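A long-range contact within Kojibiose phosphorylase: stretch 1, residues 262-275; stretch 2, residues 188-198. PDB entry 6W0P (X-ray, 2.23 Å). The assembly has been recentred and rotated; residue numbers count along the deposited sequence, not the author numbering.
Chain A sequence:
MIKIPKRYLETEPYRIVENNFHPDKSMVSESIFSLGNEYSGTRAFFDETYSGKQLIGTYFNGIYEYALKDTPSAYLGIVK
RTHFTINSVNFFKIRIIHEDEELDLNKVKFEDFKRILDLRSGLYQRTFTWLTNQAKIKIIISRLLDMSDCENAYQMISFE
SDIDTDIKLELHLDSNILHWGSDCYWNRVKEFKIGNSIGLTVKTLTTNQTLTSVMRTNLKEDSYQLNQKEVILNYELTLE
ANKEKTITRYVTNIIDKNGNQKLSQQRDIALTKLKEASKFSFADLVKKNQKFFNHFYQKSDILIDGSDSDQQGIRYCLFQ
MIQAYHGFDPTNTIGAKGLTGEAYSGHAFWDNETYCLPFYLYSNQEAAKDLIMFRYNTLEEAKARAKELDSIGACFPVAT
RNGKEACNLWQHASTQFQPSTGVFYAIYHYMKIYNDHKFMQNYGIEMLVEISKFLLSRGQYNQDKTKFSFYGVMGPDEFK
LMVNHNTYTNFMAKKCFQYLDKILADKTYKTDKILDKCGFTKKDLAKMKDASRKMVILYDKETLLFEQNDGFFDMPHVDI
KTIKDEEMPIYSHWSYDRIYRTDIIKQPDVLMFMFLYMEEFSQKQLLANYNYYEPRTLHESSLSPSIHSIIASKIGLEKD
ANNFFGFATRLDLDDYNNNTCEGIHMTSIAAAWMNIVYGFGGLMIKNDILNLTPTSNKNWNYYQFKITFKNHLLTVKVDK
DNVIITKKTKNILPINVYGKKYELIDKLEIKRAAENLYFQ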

# COMPACT_ATOMS: atom_id res chain seq x y z
N LYS A 262 -16.28 -14.17 -36.33
CA LYS A 262 -15.45 -14.19 -37.56
C LYS A 262 -15.41 -12.76 -38.14
O LYS A 262 -16.49 -12.16 -38.30
CB LYS A 262 -16.04 -15.20 -38.55
CG LYS A 262 -15.53 -15.08 -39.98
CD LYS A 262 -14.02 -15.27 -40.10
CE LYS A 262 -13.42 -14.64 -41.34
NZ LYS A 262 -12.11 -13.99 -41.06
N LEU A 263 -14.23 -12.24 -38.45
CA LEU A 263 -14.03 -10.82 -38.86
C LEU A 263 -14.64 -10.51 -40.24
O LEU A 263 -14.99 -9.33 -40.47
CB LEU A 263 -12.53 -10.50 -38.79
CG LEU A 263 -11.94 -10.49 -37.38
CD1 LEU A 263 -10.46 -10.10 -37.41
CD2 LEU A 263 -12.70 -9.55 -36.47
N SER A 264 -14.81 -11.51 -41.12
CA SER A 264 -15.47 -11.34 -42.44
C SER A 264 -16.95 -10.99 -42.24
O SER A 264 -17.46 -10.14 -42.99
CB SER A 264 -15.27 -12.54 -43.38
OG SER A 264 -16.18 -13.60 -43.10
N GLN A 265 -17.61 -11.62 -41.25
CA GLN A 265 -19.04 -11.38 -40.89
C GLN A 265 -19.20 -10.02 -40.19
O GLN A 265 -20.26 -9.38 -40.40
CB GLN A 265 -19.56 -12.49 -39.98
CG GLN A 265 -19.58 -13.88 -40.62
CD GLN A 265 -20.03 -14.92 -39.62
OE1 GLN A 265 -20.44 -14.59 -38.50
NE2 GLN A 265 -19.97 -16.18 -40.01
N GLN A 266 -18.22 -9.63 -39.37
CA GLN A 266 -18.17 -8.34 -38.62
C GLN A 266 -18.19 -7.21 -39.65
O GLN A 266 -19.05 -6.31 -39.54
CB GLN A 266 -16.91 -8.24 -37.75
CG GLN A 266 -16.90 -7.06 -36.79
CD GLN A 266 -15.75 -7.09 -35.80
OE1 GLN A 266 -14.79 -6.35 -35.93
NE2 GLN A 266 -15.86 -7.95 -34.80
N ARG A 267 -17.30 -7.32 -40.63
CA ARG A 267 -17.16 -6.36 -41.75
C ARG A 267 -18.46 -6.31 -42.55
O ARG A 267 -18.93 -5.20 -42.82
CB ARG A 267 -15.96 -6.74 -42.61
CG ARG A 267 -15.46 -5.60 -43.48
CD ARG A 267 -14.82 -6.07 -44.77
NE ARG A 267 -13.37 -6.16 -44.70
CZ ARG A 267 -12.59 -6.51 -45.72
NH1 ARG A 267 -13.13 -6.84 -46.89
NH2 ARG A 267 -11.28 -6.54 -45.56
N ASP A 268 -19.06 -7.45 -42.88
CA ASP A 268 -20.27 -7.46 -43.75
C ASP A 268 -21.45 -6.85 -42.99
O ASP A 268 -22.23 -6.08 -43.60
CB ASP A 268 -20.63 -8.85 -44.27
CG ASP A 268 -21.43 -8.76 -45.56
OD1 ASP A 268 -20.78 -8.74 -46.63
OD2 ASP A 268 -22.69 -8.63 -45.48
N ILE A 269 -21.61 -7.17 -41.71
CA ILE A 269 -22.66 -6.54 -40.86
C ILE A 269 -22.42 -5.02 -40.85
O ILE A 269 -23.38 -4.28 -41.11
CB ILE A 269 -22.68 -7.15 -39.45
CG1 ILE A 269 -23.03 -8.64 -39.49
CG2 ILE A 269 -23.63 -6.36 -38.54
CD1 ILE A 269 -22.62 -9.41 -38.25
N ALA A 270 -21.19 -4.58 -40.65
CA ALA A 270 -20.87 -3.14 -40.56
C ALA A 270 -21.30 -2.45 -41.87
O ALA A 270 -22.01 -1.42 -41.80
CB ALA A 270 -19.42 -2.93 -40.25
N LEU A 271 -20.94 -3.03 -43.02
CA LEU A 271 -21.22 -2.42 -44.35
C LEU A 271 -22.72 -2.41 -44.64
O LEU A 271 -23.18 -1.42 -45.25
CB LEU A 271 -20.45 -3.18 -45.43
CG LEU A 271 -18.95 -2.92 -45.44
CD1 LEU A 271 -18.33 -3.49 -46.70
CD2 LEU A 271 -18.65 -1.44 -45.31
N THR A 272 -23.44 -3.48 -44.27
CA THR A 272 -24.91 -3.60 -44.47
C THR A 272 -25.62 -2.49 -43.68
O THR A 272 -26.47 -1.78 -44.28
CB THR A 272 -25.42 -5.00 -44.09
OG1 THR A 272 -24.63 -5.96 -44.79
CG2 THR A 272 -26.88 -5.19 -44.41
N LYS A 273 -25.28 -2.29 -42.40
CA LYS A 273 -25.92 -1.25 -41.56
C LYS A 273 -25.49 0.15 -42.03
O LYS A 273 -26.36 1.02 -42.14
CB LYS A 273 -25.61 -1.50 -40.08
CG LYS A 273 -26.55 -2.50 -39.40
CD LYS A 273 -25.88 -3.22 -38.25
CE LYS A 273 -26.70 -4.37 -37.70
NZ LYS A 273 -27.36 -3.97 -36.44
N LEU A 274 -24.20 0.36 -42.32
CA LEU A 274 -23.72 1.66 -42.87
C LEU A 274 -24.58 2.04 -44.08
O LEU A 274 -25.08 3.19 -44.12
CB LEU A 274 -22.25 1.53 -43.28
CG LEU A 274 -21.63 2.82 -43.82
CD1 LEU A 274 -21.64 3.92 -42.76
CD2 LEU A 274 -20.22 2.57 -44.33
N LYS A 275 -24.77 1.09 -45.00
CA LYS A 275 -25.57 1.23 -46.25
C LYS A 275 -27.01 1.62 -45.90
O LYS A 275 -27.48 2.67 -46.41
CB LYS A 275 -25.47 -0.06 -47.08
CG LYS A 275 -26.33 -0.12 -48.34
CD LYS A 275 -26.13 1.07 -49.26
CE LYS A 275 -26.86 0.92 -50.59
NZ LYS A 275 -27.04 2.24 -51.24
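Stretch 2 (188-198) RVKEFKIGNSI

When a helix packs on a β-hairpin, the two elements usually meet through one stripe of side chains from each, and the stretch 188-198 of kojibiose phosphorylase illustrates how such a stripe can hold without a single hydrogen bond across it. Stretch 1 is almost entirely helical from Leu263 onward, with Lys262 at the N-cap position, and the side chains of Leu263, Arg267, Leu271 and Leu274, spaced three or four residues apart, line the side that meets the other stretch. Stretch 2 supplies a strand, 188-194, a tight turn, and the start of a second strand at 197-198. The first strand runs in broadly the same direction as the helix, their axes crossing at -40° and approaching to 11.4 Å, a spacing that leaves room for side chains to fill the gap.

At the start of the strand, Arg188 lies beyond reach of the helix and instead forms a salt bridge with Glu191, its NH2 only 2.5 Å from Glu191 OE1. Contact begins at Val189, which points toward the helix and sets its CG1 3.8 Å from CD1 of Leu263, a purely apolar touch near the first turn of the helix. The CA-to-CB bond of Lys190 also points toward the helix, although the end of the side chain leads away; the helix therefore meets the aliphatic part, with Lys190 CG 3.5 Å from Arg267 NH2 and near the plane of the guanidinium, at its edge. Glu191 points away.

Phe192 forms the centre of the arrangement. With chi1 in the p rotamer, its ring offers a face to Arg267. Arg267 CD lies 4.0 Å from the centroid of the Phe192 ring, almost on the ring normal, in a CH-π contact, while Arg267 CZ stands 4.2 Å from the same centroid in a cation-π interaction. One long side chain thus uses both its methylene and its charged group against the same aromatic face, and Arg267 is the residue of the helix most covered by stretch 2.

Lys193 is out of reach of the helix, but Ile194 turns toward it again. Ile194 CD1 comes within 3.3 Å of Arg267 NH1, and Ile194 CB is 4.2 Å from Leu271 CD1, so this residue bridges two successive contact positions of the helix. The chain then reverses through a type II' turn from Ile194 to Ser197, closed by backbone hydrogen bonds in both directions: Ile194 N to Ser197 O at 3.0 Å and Ser197 N to Ile194 O at 3.2 Å. Gly195 occupies the turn with positive phi, a conformation that favours glycine, and neither it nor Asn196 touches the helix.

Ser197 brings the chain back to the helix. Ser197 CB packs 3.7 Å from Leu271 CD2, and Ser197 OG, hydrogen-bonded elsewhere in the structure, lies 3.4 Å from Leu274 CD2. Ile198 then points away, and the contact ends.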

# COMPACT_ATOMS: atom_id res chain seq x y z
N ARG A 188 -3.28 -3.53 -35.50
CA ARG A 188 -3.82 -3.53 -36.88
C ARG A 188 -4.42 -4.91 -37.20
O ARG A 188 -3.85 -5.94 -36.78
CB ARG A 188 -2.67 -3.15 -37.82
CG ARG A 188 -2.90 -3.51 -39.28
CD ARG A 188 -1.71 -3.13 -40.16
NE ARG A 188 -2.14 -2.51 -41.41
CZ ARG A 188 -1.35 -1.88 -42.28
NH1 ARG A 188 -0.04 -1.78 -42.09
NH2 ARG A 188 -1.88 -1.34 -43.36
N VAL A 189 -5.52 -4.94 -37.95
CA VAL A 189 -5.96 -6.18 -38.65
C VAL A 189 -6.01 -5.86 -40.14
O VAL A 189 -5.12 -6.34 -40.85
CB VAL A 189 -7.31 -6.72 -38.14
CG1 VAL A 189 -7.75 -7.96 -38.91
CG2 VAL A 189 -7.27 -6.99 -36.64
N LYS A 190 -6.94 -5.00 -40.57
CA LYS A 190 -7.15 -4.68 -42.00
C LYS A 190 -7.64 -3.23 -42.17
O LYS A 190 -8.40 -2.75 -41.30
CB LYS A 190 -8.15 -5.68 -42.59
CG LYS A 190 -8.13 -5.81 -44.11
CD LYS A 190 -6.84 -6.39 -44.68
CE LYS A 190 -6.98 -6.69 -46.16
NZ LYS A 190 -5.85 -7.50 -46.67
N GLU A 191 -7.21 -2.57 -43.25
CA GLU A 191 -7.83 -1.34 -43.82
C GLU A 191 -8.40 -1.71 -45.19
O GLU A 191 -7.81 -2.57 -45.83
CB GLU A 191 -6.82 -0.20 -43.87
CG GLU A 191 -6.18 0.09 -42.53
CD GLU A 191 -4.94 -0.74 -42.23
OE1 GLU A 191 -4.35 -1.27 -43.18
OE2 GLU A 191 -4.55 -0.84 -41.05
N PHE A 192 -9.53 -1.14 -45.61
CA PHE A 192 -10.22 -1.56 -46.85
C PHE A 192 -11.09 -0.44 -47.41
O PHE A 192 -11.63 0.36 -46.62
CB PHE A 192 -11.10 -2.78 -46.60
CG PHE A 192 -12.08 -2.63 -45.46
CD1 PHE A 192 -13.34 -2.08 -45.68
CD2 PHE A 192 -11.75 -3.04 -44.19
CE1 PHE A 192 -14.23 -1.93 -44.63
CE2 PHE A 192 -12.64 -2.89 -43.13
CZ PHE A 192 -13.88 -2.33 -43.35
N LYS A 193 -11.24 -0.42 -48.73
CA LYS A 193 -12.29 0.36 -49.41
C LYS A 193 -13.08 -0.61 -50.28
O LYS A 193 -12.48 -1.30 -51.10
CB LYS A 193 -11.70 1.56 -50.18
CG LYS A 193 -12.71 2.34 -51.02
CD LYS A 193 -12.46 3.83 -51.03
CE LYS A 193 -13.06 4.54 -52.23
NZ LYS A 193 -14.50 4.25 -52.40
N ILE A 194 -14.39 -0.68 -50.06
CA ILE A 194 -15.36 -1.51 -50.82
C ILE A 194 -16.48 -0.59 -51.27
O ILE A 194 -17.27 -0.18 -50.42
CB ILE A 194 -15.86 -2.68 -49.94
CG1 ILE A 194 -14.67 -3.36 -49.26
CG2 ILE A 194 -16.72 -3.63 -50.77
CD1 ILE A 194 -14.88 -4.82 -48.87
N GLY A 195 -16.54 -0.27 -52.56
CA GLY A 195 -17.53 0.66 -53.13
C GLY A 195 -17.37 2.04 -52.53
O GLY A 195 -16.23 2.51 -52.42
N ASN A 196 -18.46 2.67 -52.10
CA ASN A 196 -18.42 4.05 -51.55
C ASN A 196 -18.13 4.01 -50.05
O ASN A 196 -18.26 5.07 -49.39
CB ASN A 196 -19.69 4.83 -51.87
CG ASN A 196 -19.76 5.23 -53.33
OD1 ASN A 196 -20.73 4.93 -54.03
ND2 ASN A 196 -18.72 5.91 -53.79
N SER A 197 -17.71 2.85 -49.54
CA SER A 197 -17.48 2.61 -48.09
C SER A 197 -15.99 2.40 -47.84
O SER A 197 -15.33 1.79 -48.69
CB SER A 197 -18.33 1.47 -47.62
OG SER A 197 -19.71 1.85 -47.64
N ILE A 198 -15.46 2.97 -46.76
CA ILE A 198 -14.03 2.83 -46.35
C ILE A 198 -14.03 2.52 -44.87
O ILE A 198 -14.92 3.03 -44.19
CB ILE A 198 -13.24 4.11 -46.69
CG1 ILE A 198 -11.74 3.91 -46.54
CG2 ILE A 198 -13.73 5.31 -45.87
CD1 ILE A 198 -10.91 5.03 -47.15